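Long-range contacts in oxalate--CoA ligase (Arabidopsis thaliana, PDB 5IE2), which is a member of the AMP-binding (ANL) enzyme family, built from a large N-terminal and a smaller C-terminal domain, and holds adenosine-5'-triphosphate in a pocket: residues D38-A43 / F73-R78; E419-I424 / A480-K485. All blocks are in the same frame, centred on the assembly; numbering follows the deposited sequence.

Interaction 1 of 2, residues D38-A43 / F73-R78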
ATOM      1  N   ASP A  38       2.332  23.779  11.051  1.00 16.52           N
ATOM      2  CA  ASP A  38       2.636  24.239  12.380  1.00 15.86           C
ATOM      3  C   ASP A  38       2.259  23.265  13.483  1.00 14.91           C
ATOM      4  O   ASP A  38       2.970  23.208  14.485  1.00 14.06           O
ATOM      5  CB  ASP A  38       1.982  25.592  12.631  1.00 18.06           C
ATOM      6  CG  ASP A  38       2.727  26.721  11.898  1.00 22.45           C
ATOM      7  OD1 ASP A  38       3.914  26.520  11.457  1.00 22.09           O
ATOM      8  OD2 ASP A  38       2.112  27.811  11.719  1.00 22.59           O
ATOM      9  N   LEU A  39       1.179  22.504  13.301  1.00 12.94           N
ATOM     10  CA  LEU A  39       0.782  21.504  14.305  1.00 12.78           C
ATOM     11  C   LEU A  39       1.921  20.453  14.393  1.00 15.10           C
ATOM     12  O   LEU A  39       2.267  19.959  15.464  1.00 14.04           O
ATOM     13  CB  LEU A  39      -0.522  20.807  13.907  1.00 14.60           C
ATOM     14  CG  LEU A  39      -1.726  21.687  14.164  1.00 15.25           C
ATOM     15  CD1 LEU A  39      -2.956  21.082  13.519  1.00 15.87           C
ATOM     16  CD2 LEU A  39      -1.914  21.770  15.694  1.00 15.68           C
ATOM     17  N   ILE A  40       2.456  20.138  13.228  1.00 14.25           N
ATOM     18  CA  ILE A  40       3.555  19.158  13.158  1.00 15.93           C
ATOM     19  C   ILE A  40       4.816  19.735  13.837  1.00 16.09           C
ATOM     20  O   ILE A  40       5.444  19.065  14.662  1.00 15.98           O
ATOM     21  CB  ILE A  40       3.852  18.771  11.695  1.00 14.36           C
ATOM     22  CG1 ILE A  40       2.695  17.972  11.069  1.00 13.97           C
ATOM     23  CG2 ILE A  40       5.161  17.947  11.600  1.00 13.55           C
ATOM     24  CD1 ILE A  40       2.744  18.004   9.505  1.00 15.44           C
ATOM     25  N   GLU A  41       5.165  20.978  13.528  1.00 15.70           N
ATOM     26  CA  GLU A  41       6.386  21.577  14.100  1.00 17.22           C
ATOM     27  C   GLU A  41       6.280  21.605  15.625  1.00 17.99           C
ATOM     28  O   GLU A  41       7.256  21.361  16.360  1.00 16.72           O
ATOM     29  CB  GLU A  41       6.606  23.052  13.659  1.00 24.44           C
ATOM     30  CG  GLU A  41       7.092  23.263  12.270  1.00 28.53           C
ATOM     31  CD  GLU A  41       8.503  22.674  12.049  1.00 28.76           C
ATOM     32  OE1 GLU A  41       9.456  23.012  12.782  1.00 31.61           O
ATOM     33  OE2 GLU A  41       8.597  21.853  11.124  1.00 29.05           O
ATOM     34  N   ARG A  42       5.099  21.985  16.105  1.00 17.45           N
ATOM     35  CA  ARG A  42       4.926  22.110  17.561  1.00 17.35           C
ATOM     36  C   ARG A  42       4.948  20.760  18.264  1.00 17.59           C
ATOM     37  O   ARG A  42       5.548  20.597  19.357  1.00 14.81           O
ATOM     38  CB  ARG A  42       3.618  22.859  17.888  1.00 14.05           C
ATOM     39  CG  ARG A  42       3.771  24.316  17.412  1.00 17.31           C
ATOM     40  CD  ARG A  42       2.388  25.070  17.405  1.00 24.53           C
ATOM     41  NE  ARG A  42       2.388  26.297  16.577  1.00 24.66           N
ATOM     42  CZ  ARG A  42       1.269  26.944  16.233  1.00 26.90           C
ATOM     43  NH1 ARG A  42       0.102  26.467  16.663  1.00 25.79           N
ATOM     44  NH2 ARG A  42       1.288  28.044  15.464  1.00 25.46           N
ATOM     45  N   ALA A  43       4.309  19.778  17.630  1.00 16.47           N
ATOM     46  CA  ALA A  43       4.353  18.444  18.184  1.00 18.00           C
ATOM     47  C   ALA A  43       5.782  17.881  18.180  1.00 17.75           C
ATOM     48  O   ALA A  43       6.167  17.179  19.116  1.00 18.13           O
ATOM     49  CB  ALA A  43       3.344  17.467  17.387  1.00 14.25           C
ATOM     50  N   PHE A  73       2.815  11.102  12.911  1.00 15.12           N
ATOM     51  CA  PHE A  73       3.733  10.464  11.944  1.00 14.72           C
ATOM     52  C   PHE A  73       4.757  11.481  11.422  1.00 14.79           C
ATOM     53  O   PHE A  73       6.001  11.233  11.445  1.00 14.29           O
ATOM     54  CB  PHE A  73       2.949   9.853  10.778  1.00 15.93           C
ATOM     55  CG  PHE A  73       3.828   9.218   9.729  1.00 17.01           C
ATOM     56  CD1 PHE A  73       4.265   7.899   9.906  1.00 20.64           C
ATOM     57  CD2 PHE A  73       4.198   9.920   8.605  1.00 17.71           C
ATOM     58  CE1 PHE A  73       5.089   7.283   8.925  1.00 22.13           C
ATOM     59  CE2 PHE A  73       5.021   9.327   7.621  1.00 20.70           C
ATOM     60  CZ  PHE A  73       5.469   8.009   7.806  1.00 22.68           C
ATOM     61  N   LEU A  74       4.230  12.626  10.977  1.00 13.24           N
ATOM     62  CA  LEU A  74       5.138  13.632  10.405  1.00 14.68           C
ATOM     63  C   LEU A  74       5.964  14.340  11.483  1.00 14.92           C
ATOM     64  O   LEU A  74       7.076  14.801  11.183  1.00 14.42           O
ATOM     65  CB  LEU A  74       4.335  14.664   9.606  1.00 13.20           C
ATOM     66  CG  LEU A  74       3.765  14.010   8.324  1.00 16.86           C
ATOM     67  CD1 LEU A  74       2.788  14.930   7.585  1.00 17.30           C
ATOM     68  CD2 LEU A  74       4.940  13.556   7.315  1.00 16.36           C
ATOM     69  N   ALA A  75       5.416  14.460  12.715  1.00 14.87           N
ATOM     70  CA  ALA A  75       6.188  15.081  13.836  1.00 15.32           C
ATOM     71  C   ALA A  75       7.356  14.186  14.231  1.00 16.10           C
ATOM     72  O   ALA A  75       8.449  14.669  14.520  1.00 16.95           O
ATOM     73  CB  ALA A  75       5.296  15.358  15.065  1.00 14.20           C
ATOM     74  N   VAL A  76       7.119  12.880  14.269  1.00 15.30           N
ATOM     75  CA  VAL A  76       8.198  11.922  14.583  1.00 15.36           C
ATOM     76  C   VAL A  76       9.302  12.116  13.545  1.00 16.09           C
ATOM     77  O   VAL A  76      10.520  12.240  13.905  1.00 16.92           O
ATOM     78  CB  VAL A  76       7.694  10.456  14.613  1.00 15.65           C
ATOM     79  CG1 VAL A  76       8.895   9.455  14.550  1.00 14.02           C
ATOM     80  CG2 VAL A  76       6.836  10.235  15.909  1.00 12.33           C
ATOM     81  N   ILE A  77       8.915  12.087  12.269  1.00 16.21           N
ATOM     82  CA  ILE A  77      10.011  12.192  11.277  1.00 16.31           C
ATOM     83  C   ILE A  77      10.723  13.534  11.285  1.00 16.23           C
ATOM     84  O   ILE A  77      11.961  13.645  11.122  1.00 16.86           O
ATOM     85  CB  ILE A  77       9.404  11.889   9.927  1.00 20.17           C
ATOM     86  CG1 ILE A  77       9.051  10.405   9.929  1.00 18.78           C
ATOM     87  CG2 ILE A  77      10.261  12.251   8.828  1.00 26.25           C
ATOM     88  CD1 ILE A  77       8.251  10.037   8.747  1.00 23.27           C
ATOM     89  N   ARG A  78       9.949  14.583  11.524  1.00 14.61           N
ATOM     90  CA  ARG A  78      10.520  15.939  11.656  1.00 14.59           C
ATOM     91  C   ARG A  78      11.537  16.034  12.778  1.00 16.94           C
ATOM     92  O   ARG A  78      12.563  16.734  12.644  1.00 17.76           O
ATOM     93  CB  ARG A  78       9.351  16.948  11.901  1.00 19.85           C
ATOM     94  CG  ARG A  78       9.846  18.405  12.137  1.00 15.57           C
ATOM     95  CD  ARG A  78      10.572  18.985  10.873  1.00 18.77           C
ATOM     96  NE  ARG A  78      10.869  20.392  11.179  1.00 22.60           N
ATOM     97  CZ  ARG A  78      12.085  20.931  11.257  1.00 24.21           C
ATOM     98  NH1 ARG A  78      13.169  20.222  10.978  1.00 25.54           N
ATOM     99  NH2 ARG A  78      12.202  22.206  11.611  1.00 22.92           N
TER

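Interaction 2 of 2, residues E419-I424 / A480-K485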
ATOM      1  N   GLU A 419       5.792 -27.551 -16.682  1.00 49.17           N
ATOM      2  CA  GLU A 419       5.166 -26.338 -17.200  1.00 51.35           C
ATOM      3  C   GLU A 419       4.740 -25.409 -16.066  1.00 47.52           C
ATOM      4  O   GLU A 419       4.058 -25.846 -15.160  1.00 49.41           O
ATOM      5  CB  GLU A 419       3.962 -26.700 -18.060  1.00 56.69           C
ATOM      6  CG  GLU A 419       4.335 -27.537 -19.263  1.00 62.95           C
ATOM      7  CD  GLU A 419       4.771 -26.684 -20.448  1.00 68.73           C
ATOM      8  OE1 GLU A 419       4.952 -25.450 -20.276  1.00 70.22           O
ATOM      9  OE2 GLU A 419       4.978 -27.254 -21.544  1.00 71.22           O
ATOM     10  N   LYS A 420       5.146 -24.142 -16.099  1.00 42.24           N
ATOM     11  CA  LYS A 420       4.795 -23.223 -15.028  1.00 39.99           C
ATOM     12  C   LYS A 420       3.473 -22.512 -15.330  1.00 36.50           C
ATOM     13  O   LYS A 420       3.256 -22.003 -16.433  1.00 38.63           O
ATOM     14  CB  LYS A 420       5.911 -22.207 -14.768  1.00 42.63           C
ATOM     15  CG  LYS A 420       7.241 -22.865 -14.414  1.00 46.04           C
ATOM     16  CD  LYS A 420       8.141 -21.884 -13.686  1.00 48.01           C
ATOM     17  CE  LYS A 420       9.346 -22.595 -13.087  1.00 50.65           C
ATOM     18  NZ  LYS A 420      10.006 -23.436 -14.138  1.00 52.81           N
ATOM     19  N   ILE A 421       2.571 -22.550 -14.364  1.00 30.57           N
ATOM     20  CA  ILE A 421       1.284 -21.884 -14.468  1.00 26.93           C
ATOM     21  C   ILE A 421       1.292 -20.634 -13.619  1.00 26.54           C
ATOM     22  O   ILE A 421       1.759 -20.619 -12.465  1.00 26.01           O
ATOM     23  CB  ILE A 421       0.117 -22.797 -14.045  1.00 25.40           C
ATOM     24  CG1 ILE A 421       0.175 -24.110 -14.829  1.00 23.70           C
ATOM     25  CG2 ILE A 421      -1.247 -22.065 -14.199  1.00 22.16           C
ATOM     26  CD1 ILE A 421      -0.711 -25.221 -14.197  1.00 27.72           C
ATOM     27  N   SER A 422       0.789 -19.552 -14.209  1.00 26.28           N
ATOM     28  CA  SER A 422       0.612 -18.288 -13.492  1.00 25.80           C
ATOM     29  C   SER A 422      -0.730 -18.192 -12.806  1.00 27.74           C
ATOM     30  O   SER A 422      -1.756 -18.109 -13.475  1.00 27.83           O
ATOM     31  CB  SER A 422       0.730 -17.118 -14.462  1.00 24.18           C
ATOM     32  OG  SER A 422       0.213 -15.948 -13.852  1.00 23.10           O
ATOM     33  N   PRO A 423      -0.741 -18.145 -11.469  1.00 29.69           N
ATOM     34  CA  PRO A 423      -2.009 -18.000 -10.748  1.00 29.80           C
ATOM     35  C   PRO A 423      -2.717 -16.666 -11.054  1.00 27.67           C
ATOM     36  O   PRO A 423      -3.944 -16.617 -11.045  1.00 27.40           O
ATOM     37  CB  PRO A 423      -1.587 -18.040  -9.265  1.00 31.97           C
ATOM     38  CG  PRO A 423      -0.278 -18.727  -9.255  1.00 33.43           C
ATOM     39  CD  PRO A 423       0.399 -18.403 -10.568  1.00 32.11           C
ATOM     40  N   ILE A 424      -1.943 -15.623 -11.321  1.00 25.06           N
ATOM     41  CA  ILE A 424      -2.498 -14.321 -11.773  1.00 26.24           C
ATOM     42  C   ILE A 424      -3.412 -14.492 -13.000  1.00 25.23           C
ATOM     43  O   ILE A 424      -4.563 -13.989 -13.056  1.00 24.55           O
ATOM     44  CB  ILE A 424      -1.327 -13.337 -12.141  1.00 27.92           C
ATOM     45  CG1 ILE A 424      -0.652 -12.863 -10.862  1.00 29.16           C
ATOM     46  CG2 ILE A 424      -1.823 -12.114 -12.974  1.00 30.23           C
ATOM     47  CD1 ILE A 424       0.464 -11.848 -11.132  1.00 26.94           C
ATOM     48  N   ALA A 480      -5.456 -26.475 -21.631  1.00 27.64           N
ATOM     49  CA  ALA A 480      -6.008 -27.473 -20.698  1.00 28.87           C
ATOM     50  C   ALA A 480      -5.116 -27.621 -19.458  1.00 30.02           C
ATOM     51  O   ALA A 480      -5.634 -27.753 -18.357  1.00 31.49           O
ATOM     52  CB  ALA A 480      -6.213 -28.802 -21.388  1.00 29.52           C
ATOM     53  N   PHE A 481      -3.792 -27.538 -19.611  1.00 30.90           N
ATOM     54  CA  PHE A 481      -2.911 -27.801 -18.463  1.00 30.72           C
ATOM     55  C   PHE A 481      -3.054 -26.752 -17.360  1.00 30.20           C
ATOM     56  O   PHE A 481      -2.684 -27.012 -16.210  1.00 32.43           O
ATOM     57  CB  PHE A 481      -1.436 -27.928 -18.891  1.00 28.11           C
ATOM     58  CG  PHE A 481      -0.726 -26.623 -19.117  1.00 27.51           C
ATOM     59  CD1 PHE A 481      -0.009 -26.012 -18.093  1.00 27.10           C
ATOM     60  CD2 PHE A 481      -0.731 -26.030 -20.374  1.00 27.09           C
ATOM     61  CE1 PHE A 481       0.681 -24.787 -18.295  1.00 27.46           C
ATOM     62  CE2 PHE A 481      -0.028 -24.820 -20.599  1.00 28.49           C
ATOM     63  CZ  PHE A 481       0.682 -24.195 -19.549  1.00 27.37           C
ATOM     64  N   LYS A 482      -3.617 -25.577 -17.678  1.00 27.23           N
ATOM     65  CA  LYS A 482      -3.755 -24.498 -16.717  1.00 25.26           C
ATOM     66  C   LYS A 482      -5.053 -24.557 -15.899  1.00 27.80           C
ATOM     67  O   LYS A 482      -5.240 -23.809 -14.937  1.00 27.58           O
ATOM     68  CB  LYS A 482      -3.709 -23.126 -17.418  1.00 22.96           C
ATOM     69  CG  LYS A 482      -2.455 -22.890 -18.249  1.00 24.29           C
ATOM     70  CD  LYS A 482      -2.520 -21.474 -18.882  1.00 25.53           C
ATOM     71  CE  LYS A 482      -1.304 -21.239 -19.758  1.00 27.91           C
ATOM     72  NZ  LYS A 482      -1.515 -19.922 -20.389  1.00 28.16           N
ATOM     73  N   VAL A 483      -5.947 -25.454 -16.295  1.00 28.90           N
ATOM     74  CA  VAL A 483      -7.284 -25.507 -15.691  1.00 29.16           C
ATOM     75  C   VAL A 483      -7.244 -26.084 -14.261  1.00 28.45           C
ATOM     76  O   VAL A 483      -6.729 -27.178 -14.095  1.00 29.94           O
ATOM     77  CB  VAL A 483      -8.210 -26.375 -16.558  1.00 30.32           C
ATOM     78  CG1 VAL A 483      -9.654 -26.393 -15.979  1.00 30.18           C
ATOM     79  CG2 VAL A 483      -8.227 -25.827 -17.954  1.00 31.74           C
ATOM     80  N   PRO A 484      -7.799 -25.369 -13.262  1.00 29.13           N
ATOM     81  CA  PRO A 484      -7.812 -25.893 -11.882  1.00 30.12           C
ATOM     82  C   PRO A 484      -8.438 -27.312 -11.840  1.00 35.34           C
ATOM     83  O   PRO A 484      -9.510 -27.564 -12.402  1.00 35.05           O
ATOM     84  CB  PRO A 484      -8.666 -24.881 -11.110  1.00 30.90           C
ATOM     85  CG  PRO A 484      -8.527 -23.568 -11.907  1.00 29.77           C
ATOM     86  CD  PRO A 484      -8.397 -24.021 -13.363  1.00 28.96           C
ATOM     87  N   LYS A 485      -7.735 -28.235 -11.218  1.00 36.46           N
ATOM     88  CA  LYS A 485      -8.211 -29.616 -11.158  1.00 38.48           C
ATOM     89  C   LYS A 485      -9.309 -29.750 -10.088  1.00 38.95           C
ATOM     90  O   LYS A 485     -10.188 -30.625 -10.182  1.00 37.97           O
ATOM     91  CB  LYS A 485      -7.048 -30.573 -10.858  1.00 41.64           C
ATOM     92  CG  LYS A 485      -7.342 -32.054 -11.178  1.00 48.93           C
ATOM     93  CD  LYS A 485      -7.583 -32.216 -12.677  1.00 55.13           C
ATOM     94  CE  LYS A 485      -8.232 -33.544 -13.049  1.00 59.54           C
ATOM     95  NZ  LYS A 485      -8.951 -33.420 -14.359  1.00 61.81           N
TER

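Interaction 1 of 2, residues D38-A43 / F73-R78
The R78 guanidinium meets the E41 carboxylate at its edge, side-on, in a bidentate salt bridge. NE binds OE2 of E41 (R78 NE to E41 OE2 2.7 Å) and NH2 binds OE1 (R78 NH2 to E41 OE1 3.1 Å). Each oxygen uses its syn lone pair and lies near the guanidinium plane, although the two flat groups are turned 37° apart. The E41 CB points away from the partner helix; a bend in the chain beyond it (chi2 -64°) swings the carboxylate back to the arginine. A third nitrogen, NH1, is hydrogen-bonded to L157 O, which further fixes the rotation of the group.

Beside this polar pair the interface is apolar and close. The two branches of I40 reach different parts of the partner helix: CD1 meets the tip of L74 (I40 CD1 to L74 CD1 3.6 Å), while CG2 rests against the backbone at A75 (I40 CG2 to A75 N 3.7 Å). The A75 methyl is directed at the flank of the A43 methyl (A43 CB to A75 CB 3.7 Å). The backbones come nearest where I40 faces A75; the local axes approach to 8.2 Å and cross at -54°.

Helix 67-78 is the connection of a beta-alpha-beta crossover between the parallel, adjacent strands 58-61 and 82-85. Helix 33-50 packs on it here, L223 and L226 of helix 215-227 touch L74, and helix 6-16 reaches the same leucine through L6 and L10.

Interaction 2 of 2, residues E419-I424 / A480-K485
I421, at the end of strand 419-421, passes K482 of the 3-10 turn 480-482 with their CA atoms 6.1 Å apart, and no hydrogen bond joins the two backbones. I421 and F481, lying alongside one another and pointing opposite ways, make most of the contact. The isoleucine CG1 lies obliquely against one corner of the ring (I421 CG1 to F481 CE1 3.6 Å), and its CD1 runs on to the turn backbone, 3.3 Å from F481 O. Its other branch, CG2, reaches K482 CB at 4.2 Å. The same ring corner receives E419, whose CB is 3.8 Å from F481 CE1, also at an oblique angle, while K420 O lies more distantly at the ring edge, near its plane.

Strands 414-416 and 419-421 form a small antiparallel beta-hairpin, in which I421 is backbone-bonded to I414. Helix 423-430 follows directly, with S422 as its N-cap: OG accepts from E425 N and is also hydrogen-bonded to V407 O. The 3-10 turn, closed by V483 N to A480 O (3.1 Å), belongs to the C-terminal domain of the AMP-binding family and leads from helix 467-477 toward strand 487-489.

F481 takes the crowded position, CG between the backbone N and the carbonyl carbon (chi1 80°), and K482 CG sits over the centre of one ring face, 3.6 Å above its plane. Beyond CG the lysine chain is extended and leads away from the hairpin, to a salt bridge between NZ and E425 of helix 423-430. R416 of the neighbouring strand also touches F481, and I421 packs further on V426 and I453.

The two contacts lie on opposite sides of the chain's centre, their own centres 50 Å apart and their nearest atoms about 28 Å apart, so they do not touch. They follow one another in sequence: 38-43/73-78 closes long before 419-424/480-485 opens. Interaction 1 is a buried helix pair in the AMP-binding family region, whereas interaction 2 is a surface contact between a hairpin and a turn of the C-terminal domain. The residues of the adenosine-5'-triphosphate pocket fall between positions 170 and 500. Interaction 1 thus contributes none of them, while interaction 2 lies within the part of the sequence that they span. The centre of interaction 1 is 23 Å from that of the chain, and that of interaction 2 is 28 Å.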